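Local coordinates for methyltransferase small domain-containing protein (Thermoplasma acidophilum, PDB 1NE2), which is of unknown function but probably acts as a methyltransferase that uses S-adenosylmethionine, at residues 104-118 and 131-145. Numbering follows the deposited sequence.
Sequences VSEISGKYDTWIMNP and FIDKAFETSMWIYSI
The indole of W114 lies flat against the helix 131-138, with A135 CB over its five-membered ring, 3.4 Å from the centroid and 7° off the normal. A residue as small as alanine lets the helix backbone come this close, and the broad, flat indole suits its place because it spans the helix from F131 O, near CZ2, to T138 CB, near CE3. CG of W114 stands anti to the backbone N (chi1 171°), which lays the six-membered ring along the helix, where CH2 meets K134 CG at 3.4 Å. NE1 of W114 is buried without a polar partner. With an alanine here, a gap would probably open beneath A135, and the K134 methylenes would lose their aromatic wall.

K134 suits its border position: its aliphatic stem packs on W114 and V104, then bends at chi2 and chi3 to carry NZ to I107 O (2.7 Å), and a water links the same NZ to S105 O. V104 also lies off-centre over one face of F131, while the selenomethionine methyl M116 CE touches F131 CB at 3.4 Å. T138 turns its two branches to different tasks: CG2 meets the Y111 ring at its edge, and OG1 donates to K134 O from above the carbonyl plane; a second water donates to both T138 OG1 and G109 O.

Behind these side chains, strands 113-116 and 142-145 run parallel, 12° apart. W114 N donates to W141 O (2.8 Å) and W114 O accepts from Y143 N (2.8 Å), so both are tied to the same neighbouring strand.

The whole is a beta-alpha-beta crossover of the Rossmann-like methyltransferase fold, strand 111-116 lying between strands 54-58 and 142-147. Strand 76-81 contributes F80 beside W114, V104 and I107; helix 34-46 packs on the other face against I115 and Y143, and helix 151-161 meets I132.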
ATOM      1  N   VAL B 104      -6.747  -7.597 -12.387  1.00 23.63           N
ATOM      2  CA  VAL B 104      -5.402  -7.833 -11.875  1.00 22.36           C
ATOM      3  C   VAL B 104      -4.308  -7.264 -12.783  1.00 24.56           C
ATOM      4  O   VAL B 104      -3.252  -6.838 -12.307  1.00 19.92           O
ATOM      5  CB  VAL B 104      -5.170  -9.348 -11.618  1.00 23.13           C
ATOM      6  CG1 VAL B 104      -5.214 -10.125 -12.925  1.00 23.52           C
ATOM      7  CG2 VAL B 104      -3.846  -9.562 -10.901  1.00 22.70           C
ATOM      8  N   SER B 105      -4.565  -7.223 -14.088  1.00 25.15           N
ATOM      9  CA  SER B 105      -3.575  -6.693 -15.026  1.00 25.63           C
ATOM     10  C   SER B 105      -3.276  -5.216 -14.771  1.00 24.91           C
ATOM     11  O   SER B 105      -2.216  -4.715 -15.147  1.00 26.27           O
ATOM     12  CB  SER B 105      -4.072  -6.857 -16.465  1.00 30.40           C
ATOM     13  OG  SER B 105      -5.191  -6.020 -16.707  1.00 30.86           O
ATOM     14  N   GLU B 106      -4.212  -4.524 -14.130  1.00 23.72           N
ATOM     15  CA  GLU B 106      -4.061  -3.098 -13.843  1.00 24.49           C
ATOM     16  C   GLU B 106      -3.176  -2.778 -12.636  1.00 23.03           C
ATOM     17  O   GLU B 106      -2.704  -1.653 -12.499  1.00 24.39           O
ATOM     18  CB  GLU B 106      -5.430  -2.459 -13.612  1.00 27.97           C
ATOM     19  CG  GLU B 106      -6.532  -2.961 -14.524  1.00 33.64           C
ATOM     20  CD  GLU B 106      -7.859  -2.274 -14.253  1.00 34.75           C
ATOM     21  OE1 GLU B 106      -8.911  -2.846 -14.604  1.00 39.67           O
ATOM     22  OE2 GLU B 106      -7.852  -1.155 -13.698  1.00 37.01           O
ATOM     23  N   ILE B 107      -2.968  -3.752 -11.756  1.00 19.53           N
ATOM     24  CA  ILE B 107      -2.154  -3.534 -10.558  1.00 17.50           C
ATOM     25  C   ILE B 107      -0.697  -3.221 -10.916  1.00 18.39           C
ATOM     26  O   ILE B 107      -0.067  -3.942 -11.688  1.00 17.42           O
ATOM     27  CB  ILE B 107      -2.236  -4.758  -9.619  1.00 16.70           C
ATOM     28  CG1 ILE B 107      -3.696  -5.004  -9.208  1.00 16.44           C
ATOM     29  CG2 ILE B 107      -1.360  -4.542  -8.392  1.00 15.88           C
ATOM     30  CD1 ILE B 107      -4.379  -3.818  -8.536  1.00 20.37           C
ATOM     31  N   SER B 108      -0.162  -2.142 -10.354  1.00 15.99           N
ATOM     32  CA  SER B 108       1.204  -1.739 -10.679  1.00 20.32           C
ATOM     33  C   SER B 108       2.047  -1.192  -9.533  1.00 20.30           C
ATOM     34  O   SER B 108       3.166  -0.735  -9.754  1.00 22.71           O
ATOM     35  CB  SER B 108       1.166  -0.710 -11.815  1.00 21.09           C
ATOM     36  OG  SER B 108       0.236   0.331 -11.532  1.00 20.96           O
ATOM     37  N   GLY B 109       1.527  -1.226  -8.315  1.00 20.51           N
ATOM     38  CA  GLY B 109       2.301  -0.728  -7.192  1.00 18.74           C
ATOM     39  C   GLY B 109       3.068  -1.830  -6.483  1.00 19.73           C
ATOM     40  O   GLY B 109       2.920  -3.008  -6.815  1.00 19.86           O
ATOM     41  N   LYS B 110       3.895  -1.444  -5.512  1.00 18.66           N
ATOM     42  CA  LYS B 110       4.691  -2.389  -4.729  1.00 19.67           C
ATOM     43  C   LYS B 110       4.129  -2.492  -3.310  1.00 18.28           C
ATOM     44  O   LYS B 110       3.753  -1.478  -2.711  1.00 16.59           O
ATOM     45  CB  LYS B 110       6.151  -1.922  -4.669  1.00 21.72           C
ATOM     46  CG  LYS B 110       7.041  -2.732  -3.740  1.00 32.19           C
ATOM     47  CD  LYS B 110       8.458  -2.160  -3.704  1.00 37.40           C
ATOM     48  CE  LYS B 110       9.357  -2.923  -2.731  1.00 41.52           C
ATOM     49  NZ  LYS B 110       9.537  -4.357  -3.104  1.00 43.64           N
ATOM     50  N   TYR B 111       4.081  -3.714  -2.780  1.00 18.70           N
ATOM     51  CA  TYR B 111       3.554  -3.982  -1.437  1.00 16.73           C
ATOM     52  C   TYR B 111       4.378  -5.081  -0.765  1.00 17.59           C
ATOM     53  O   TYR B 111       4.894  -5.969  -1.438  1.00 19.67           O
ATOM     54  CB  TYR B 111       2.097  -4.455  -1.539  1.00 15.62           C
ATOM     55  CG  TYR B 111       1.208  -3.483  -2.267  1.00 16.30           C
ATOM     56  CD1 TYR B 111       0.614  -2.427  -1.585  1.00 15.01           C
ATOM     57  CD2 TYR B 111       1.031  -3.561  -3.653  1.00 17.46           C
ATOM     58  CE1 TYR B 111      -0.131  -1.463  -2.253  1.00 16.88           C
ATOM     59  CE2 TYR B 111       0.284  -2.592  -4.339  1.00 14.71           C
ATOM     60  CZ  TYR B 111      -0.291  -1.543  -3.621  1.00 17.99           C
ATOM     61  OH  TYR B 111      -1.013  -0.552  -4.251  1.00 17.52           O
ATOM     62  N   ASP B 112       4.491  -5.033   0.561  1.00 14.63           N
ATOM     63  CA  ASP B 112       5.242  -6.061   1.287  1.00 14.92           C
ATOM     64  C   ASP B 112       4.650  -7.452   1.106  1.00 17.05           C
ATOM     65  O   ASP B 112       5.349  -8.424   0.787  1.00 15.41           O
ATOM     66  CB  ASP B 112       5.222  -5.789   2.797  1.00 15.00           C
ATOM     67  CG  ASP B 112       6.111  -4.645   3.206  1.00 18.10           C
ATOM     68  OD1 ASP B 112       7.338  -4.753   3.030  1.00 18.10           O
ATOM     69  OD2 ASP B 112       5.580  -3.639   3.718  1.00 19.23           O
ATOM     70  N   THR B 113       3.341  -7.523   1.320  1.00 15.60           N
ATOM     71  CA  THR B 113       2.606  -8.775   1.313  1.00 13.77           C
ATOM     72  C   THR B 113       1.415  -8.832   0.368  1.00 13.33           C
ATOM     73  O   THR B 113       0.608  -7.910   0.322  1.00 13.59           O
ATOM     74  CB  THR B 113       2.109  -9.047   2.745  1.00 13.26           C
ATOM     75  OG1 THR B 113       3.219  -8.949   3.649  1.00 13.95           O
ATOM     76  CG2 THR B 113       1.467 -10.426   2.855  1.00 13.71           C
ATOM     77  N   TRP B 114       1.322  -9.926  -0.381  1.00 11.35           N
ATOM     78  CA  TRP B 114       0.218 -10.163  -1.316  1.00 12.78           C
ATOM     79  C   TRP B 114      -0.613 -11.335  -0.799  1.00 15.13           C
ATOM     80  O   TRP B 114      -0.075 -12.413  -0.501  1.00 15.28           O
ATOM     81  CB  TRP B 114       0.768 -10.504  -2.714  1.00 14.88           C
ATOM     82  CG  TRP B 114      -0.248 -10.974  -3.741  1.00 14.87           C
ATOM     83  CD1 TRP B 114      -0.887 -12.186  -3.785  1.00 14.67           C
ATOM     84  CD2 TRP B 114      -0.662 -10.263  -4.915  1.00 13.82           C
ATOM     85  NE1 TRP B 114      -1.662 -12.274  -4.916  1.00 16.81           N
ATOM     86  CE2 TRP B 114      -1.542 -11.109  -5.628  1.00 17.13           C
ATOM     87  CE3 TRP B 114      -0.369  -8.995  -5.434  1.00 16.62           C
ATOM     88  CZ2 TRP B 114      -2.132 -10.730  -6.842  1.00 16.88           C
ATOM     89  CZ3 TRP B 114      -0.960  -8.615  -6.646  1.00 19.00           C
ATOM     90  CH2 TRP B 114      -1.831  -9.486  -7.332  1.00 17.59           C
ATOM     91  N   ILE B 115      -1.923 -11.120  -0.688  1.00 13.63           N
ATOM     92  CA  ILE B 115      -2.837 -12.159  -0.229  1.00 13.93           C
ATOM     93  C   ILE B 115      -3.910 -12.413  -1.278  1.00 16.98           C
ATOM     94  O   ILE B 115      -4.439 -11.477  -1.874  1.00 15.44           O
ATOM     95  CB  ILE B 115      -3.565 -11.762   1.069  1.00 16.71           C
ATOM     96  CG1 ILE B 115      -2.551 -11.484   2.181  1.00 19.78           C
ATOM     97  CG2 ILE B 115      -4.511 -12.887   1.482  1.00 17.92           C
ATOM     98  CD1 ILE B 115      -3.171 -10.821   3.425  1.00 16.81           C
HETATM   99  N   MSE B 116      -4.228 -13.682  -1.505  1.00 18.65           N
HETATM  100  CA  MSE B 116      -5.256 -14.042  -2.468  1.00 18.95           C
HETATM  101  C   MSE B 116      -5.996 -15.303  -2.031  1.00 21.98           C
HETATM  102  O   MSE B 116      -5.486 -16.100  -1.243  1.00 18.27           O
HETATM  103  CB  MSE B 116      -4.634 -14.249  -3.852  1.00 19.15           C
HETATM  104  CG  MSE B 116      -3.686 -15.431  -3.934  1.00 23.82           C
HETATM  105 SE   MSE B 116      -2.779 -15.505  -5.642  0.75 36.36          SE
HETATM  106  CE  MSE B 116      -4.204 -16.166  -6.757  1.00 38.52           C
ATOM    107  N   ASN B 117      -7.210 -15.469  -2.548  1.00 21.54           N
ATOM    108  CA  ASN B 117      -8.043 -16.622  -2.231  1.00 27.04           C
ATOM    109  C   ASN B 117      -8.614 -17.151  -3.549  1.00 33.48           C
ATOM    110  O   ASN B 117      -9.775 -16.901  -3.882  1.00 35.88           O
ATOM    111  CB  ASN B 117      -9.164 -16.204  -1.274  1.00 31.52           C
ATOM    112  CG  ASN B 117     -10.140 -17.329  -0.987  1.00 37.98           C
ATOM    113  OD1 ASN B 117      -9.741 -18.451  -0.673  1.00 42.60           O
ATOM    114  ND2 ASN B 117     -11.430 -17.029  -1.082  1.00 41.33           N
ATOM    115  N   PRO B 118      -7.783 -17.883  -4.317  1.00 39.03           N
ATOM    116  CA  PRO B 118      -8.030 -18.515  -5.622  1.00 46.03           C
ATOM    117  C   PRO B 118      -9.203 -19.485  -5.698  1.00 51.61           C
ATOM    118  O   PRO B 118      -9.242 -20.486  -4.983  1.00 52.71           O
ATOM    119  CB  PRO B 118      -6.711 -19.227  -5.918  1.00 45.89           C
ATOM    120  CG  PRO B 118      -5.712 -18.421  -5.188  1.00 44.90           C
ATOM    121  CD  PRO B 118      -6.401 -18.150  -3.885  1.00 41.82           C
ATOM    122  N   PHE B 131      -2.922 -13.904 -11.779  1.00 32.38           N
ATOM    123  CA  PHE B 131      -2.768 -13.550 -10.374  1.00 31.40           C
ATOM    124  C   PHE B 131      -1.402 -13.955  -9.848  1.00 29.57           C
ATOM    125  O   PHE B 131      -0.778 -13.210  -9.097  1.00 26.03           O
ATOM    126  CB  PHE B 131      -3.862 -14.203  -9.525  1.00 31.02           C
ATOM    127  CG  PHE B 131      -5.111 -13.381  -9.420  1.00 31.73           C
ATOM    128  CD1 PHE B 131      -5.853 -13.070 -10.555  1.00 33.76           C
ATOM    129  CD2 PHE B 131      -5.536 -12.898  -8.187  1.00 33.96           C
ATOM    130  CE1 PHE B 131      -7.004 -12.284 -10.462  1.00 35.24           C
ATOM    131  CE2 PHE B 131      -6.684 -12.111  -8.082  1.00 33.18           C
ATOM    132  CZ  PHE B 131      -7.418 -11.803  -9.220  1.00 35.59           C
ATOM    133  N   ILE B 132      -0.939 -15.138 -10.237  1.00 27.22           N
ATOM    134  CA  ILE B 132       0.363 -15.606  -9.787  1.00 27.03           C
ATOM    135  C   ILE B 132       1.446 -14.683 -10.339  1.00 24.65           C
ATOM    136  O   ILE B 132       2.320 -14.225  -9.602  1.00 21.71           O
ATOM    137  CB  ILE B 132       0.630 -17.052 -10.254  1.00 28.52           C
ATOM    138  CG1 ILE B 132      -0.473 -17.973  -9.727  1.00 31.23           C
ATOM    139  CG2 ILE B 132       1.985 -17.518  -9.746  1.00 30.65           C
ATOM    140  CD1 ILE B 132      -0.376 -19.404 -10.217  1.00 32.48           C
ATOM    141  N   ASP B 133       1.377 -14.397 -11.635  1.00 23.86           N
ATOM    142  CA  ASP B 133       2.356 -13.519 -12.268  1.00 23.21           C
ATOM    143  C   ASP B 133       2.382 -12.139 -11.626  1.00 22.55           C
ATOM    144  O   ASP B 133       3.452 -11.602 -11.332  1.00 21.07           O
ATOM    145  CB  ASP B 133       2.055 -13.374 -13.761  1.00 30.29           C
ATOM    146  CG  ASP B 133       2.491 -14.583 -14.561  1.00 35.35           C
ATOM    147  OD1 ASP B 133       2.161 -14.645 -15.762  1.00 39.65           O
ATOM    148  OD2 ASP B 133       3.168 -15.466 -13.991  1.00 37.71           O
ATOM    149  N   LYS B 134       1.205 -11.561 -11.415  1.00 20.47           N
ATOM    150  CA  LYS B 134       1.130 -10.236 -10.810  1.00 20.14           C
ATOM    151  C   LYS B 134       1.692 -10.239  -9.388  1.00 20.68           C
ATOM    152  O   LYS B 134       2.374  -9.294  -8.978  1.00 20.03           O
ATOM    153  CB  LYS B 134      -0.318  -9.746 -10.786  1.00 19.26           C
ATOM    154  CG  LYS B 134      -0.484  -8.323 -10.250  1.00 22.21           C
ATOM    155  CD  LYS B 134      -0.455  -7.265 -11.348  1.00 33.49           C
ATOM    156  CE  LYS B 134       0.893  -7.136 -12.027  1.00 33.67           C
ATOM    157  NZ  LYS B 134       0.849  -6.099 -13.113  1.00 27.01           N
ATOM    158  N   ALA B 135       1.404 -11.297  -8.637  1.00 18.32           N
ATOM    159  CA  ALA B 135       1.881 -11.403  -7.263  1.00 19.36           C
ATOM    160  C   ALA B 135       3.402 -11.323  -7.194  1.00 19.61           C
ATOM    161  O   ALA B 135       3.953 -10.579  -6.388  1.00 18.50           O
ATOM    162  CB  ALA B 135       1.394 -12.710  -6.628  1.00 17.91           C
ATOM    163  N   PHE B 136       4.081 -12.081  -8.050  1.00 17.80           N
ATOM    164  CA  PHE B 136       5.536 -12.086  -8.045  1.00 18.87           C
ATOM    165  C   PHE B 136       6.204 -10.829  -8.591  1.00 20.68           C
ATOM    166  O   PHE B 136       7.405 -10.623  -8.411  1.00 21.76           O
ATOM    167  CB  PHE B 136       6.037 -13.337  -8.765  1.00 22.69           C
ATOM    168  CG  PHE B 136       5.943 -14.573  -7.923  1.00 25.92           C
ATOM    169  CD1 PHE B 136       6.915 -14.848  -6.965  1.00 27.15           C
ATOM    170  CD2 PHE B 136       4.853 -15.426  -8.036  1.00 29.40           C
ATOM    171  CE1 PHE B 136       6.800 -15.958  -6.129  1.00 30.30           C
ATOM    172  CE2 PHE B 136       4.726 -16.540  -7.202  1.00 33.98           C
ATOM    173  CZ  PHE B 136       5.705 -16.805  -6.246  1.00 33.48           C
ATOM    174  N   GLU B 137       5.424  -9.974  -9.237  1.00 19.87           N
ATOM    175  CA  GLU B 137       5.954  -8.730  -9.766  1.00 22.09           C
ATOM    176  C   GLU B 137       5.630  -7.613  -8.773  1.00 20.53           C
ATOM    177  O   GLU B 137       6.194  -6.519  -8.840  1.00 22.82           O
ATOM    178  CB  GLU B 137       5.296  -8.434 -11.116  1.00 29.15           C
ATOM    179  CG  GLU B 137       5.666  -7.100 -11.730  1.00 37.95           C
ATOM    180  CD  GLU B 137       4.906  -6.828 -13.015  1.00 41.65           C
ATOM    181  OE1 GLU B 137       5.120  -5.754 -13.617  1.00 44.97           O
ATOM    182  OE2 GLU B 137       4.095  -7.690 -13.421  1.00 41.17           O
ATOM    183  N   THR B 138       4.744  -7.921  -7.828  1.00 19.57           N
ATOM    184  CA  THR B 138       4.254  -6.948  -6.852  1.00 18.69           C
ATOM    185  C   THR B 138       4.743  -7.012  -5.404  1.00 20.20           C
ATOM    186  O   THR B 138       5.041  -5.973  -4.796  1.00 18.75           O
ATOM    187  CB  THR B 138       2.699  -7.008  -6.798  1.00 19.59           C
ATOM    188  OG1 THR B 138       2.153  -6.747  -8.101  1.00 22.60           O
ATOM    189  CG2 THR B 138       2.153  -5.986  -5.812  1.00 21.30           C
ATOM    190  N   SER B 139       4.828  -8.214  -4.847  1.00 17.40           N
ATOM    191  CA  SER B 139       5.186  -8.347  -3.440  1.00 20.06           C
ATOM    192  C   SER B 139       6.313  -9.295  -3.064  1.00 18.53           C
ATOM    193  O   SER B 139       6.651 -10.217  -3.803  1.00 18.55           O
ATOM    194  CB  SER B 139       3.934  -8.745  -2.655  1.00 19.28           C
ATOM    195  OG  SER B 139       2.842  -7.901  -2.985  1.00 21.30           O
HETATM  196  N   MSE B 140       6.871  -9.063  -1.879  1.00 17.88           N
HETATM  197  CA  MSE B 140       7.960  -9.877  -1.353  1.00 19.77           C
HETATM  198  C   MSE B 140       7.444 -11.170  -0.725  1.00 18.29           C
HETATM  199  O   MSE B 140       8.072 -12.229  -0.856  1.00 17.46           O
HETATM  200  CB  MSE B 140       8.750  -9.076  -0.318  1.00 23.21           C
HETATM  201  CG  MSE B 140       9.862  -9.865   0.344  1.00 35.80           C
HETATM  202 SE   MSE B 140      11.254  -8.736   1.062  0.28 45.35          SE
HETATM  203  CE  MSE B 140      10.522  -8.378   2.800  1.00 45.62           C
ATOM    204  N   TRP B 141       6.302 -11.082  -0.048  1.00 16.24           N
ATOM    205  CA  TRP B 141       5.700 -12.243   0.609  1.00 14.46           C
ATOM    206  C   TRP B 141       4.329 -12.506  -0.000  1.00 14.52           C
ATOM    207  O   TRP B 141       3.463 -11.637  -0.004  1.00 14.97           O
ATOM    208  CB  TRP B 141       5.580 -11.992   2.110  1.00 14.86           C
ATOM    209  CG  TRP B 141       6.901 -11.683   2.749  1.00 17.14           C
ATOM    210  CD1 TRP B 141       7.491 -10.453   2.878  1.00 18.08           C
ATOM    211  CD2 TRP B 141       7.823 -12.629   3.291  1.00 17.82           C
ATOM    212  NE1 TRP B 141       8.723 -10.582   3.468  1.00 20.86           N
ATOM    213  CE2 TRP B 141       8.954 -11.907   3.730  1.00 17.53           C
ATOM    214  CE3 TRP B 141       7.805 -14.024   3.445  1.00 17.11           C
ATOM    215  CZ2 TRP B 141      10.061 -12.533   4.320  1.00 18.29           C
ATOM    216  CZ3 TRP B 141       8.906 -14.648   4.032  1.00 14.95           C
ATOM    217  CH2 TRP B 141      10.018 -13.899   4.463  1.00 18.33           C
ATOM    218  N   ILE B 142       4.141 -13.717  -0.507  1.00 12.21           N
ATOM    219  CA  ILE B 142       2.913 -14.095  -1.193  1.00 12.41           C
ATOM    220  C   ILE B 142       2.180 -15.247  -0.506  1.00 13.56           C
ATOM    221  O   ILE B 142       2.768 -16.296  -0.224  1.00 14.94           O
ATOM    222  CB  ILE B 142       3.273 -14.471  -2.659  1.00 14.54           C
ATOM    223  CG1 ILE B 142       3.835 -13.224  -3.365  1.00 18.20           C
ATOM    224  CG2 ILE B 142       2.060 -15.029  -3.383  1.00 14.88           C
ATOM    225  CD1 ILE B 142       4.666 -13.504  -4.602  1.00 23.00           C
ATOM    226  N   TYR B 143       0.889 -15.049  -0.255  1.00 13.94           N
ATOM    227  CA  TYR B 143       0.057 -16.049   0.416  1.00 12.10           C
ATOM    228  C   TYR B 143      -1.204 -16.342  -0.381  1.00 13.13           C
ATOM    229  O   TYR B 143      -1.790 -15.443  -0.983  1.00 13.24           O
ATOM    230  CB  TYR B 143      -0.354 -15.546   1.800  1.00 13.97           C
ATOM    231  CG  TYR B 143       0.791 -15.388   2.771  1.00 15.14           C
ATOM    232  CD1 TYR B 143       1.173 -16.443   3.597  1.00 15.62           C
ATOM    233  CD2 TYR B 143       1.485 -14.179   2.874  1.00 16.84           C
ATOM    234  CE1 TYR B 143       2.220 -16.301   4.516  1.00 15.33           C
ATOM    235  CE2 TYR B 143       2.533 -14.025   3.787  1.00 15.90           C
ATOM    236  CZ  TYR B 143       2.888 -15.090   4.606  1.00 15.23           C
ATOM    237  OH  TYR B 143       3.890 -14.933   5.541  1.00 15.16           O
ATOM    238  N   SER B 144      -1.628 -17.601  -0.360  1.00 14.63           N
ATOM    239  CA  SER B 144      -2.829 -18.018  -1.082  1.00 14.34           C
ATOM    240  C   SER B 144      -3.552 -19.106  -0.312  1.00 15.39           C
ATOM    241  O   SER B 144      -2.922 -19.978   0.290  1.00 15.92           O
ATOM    242  CB  SER B 144      -2.461 -18.566  -2.468  1.00 15.94           C
ATOM    243  OG  SER B 144      -3.611 -19.053  -3.154  1.00 17.55           O
ATOM    244  N   ILE B 145      -4.878 -19.047  -0.324  1.00 15.38           N
ATOM    245  CA  ILE B 145      -5.678 -20.068   0.328  1.00 16.11           C
ATOM    246  C   ILE B 145      -6.752 -20.409  -0.689  1.00 17.21           C
ATOM    247  O   ILE B 145      -7.416 -19.523  -1.226  1.00 18.22           O
ATOM    248  CB  ILE B 145      -6.307 -19.587   1.673  1.00 16.32           C
ATOM    249  CG1 ILE B 145      -7.084 -20.747   2.307  1.00 16.34           C
ATOM    250  CG2 ILE B 145      -7.226 -18.390   1.448  1.00 19.15           C
ATOM    251  CD1 ILE B 145      -7.458 -20.539   3.764  1.00 16.44           C
TER
HETATM  252  O   HOH W   1       0.162  -6.236 -15.974  1.00 25.80           O
HETATM  253  O   HOH W   2       2.753  -4.428  -9.119  1.00 26.39           O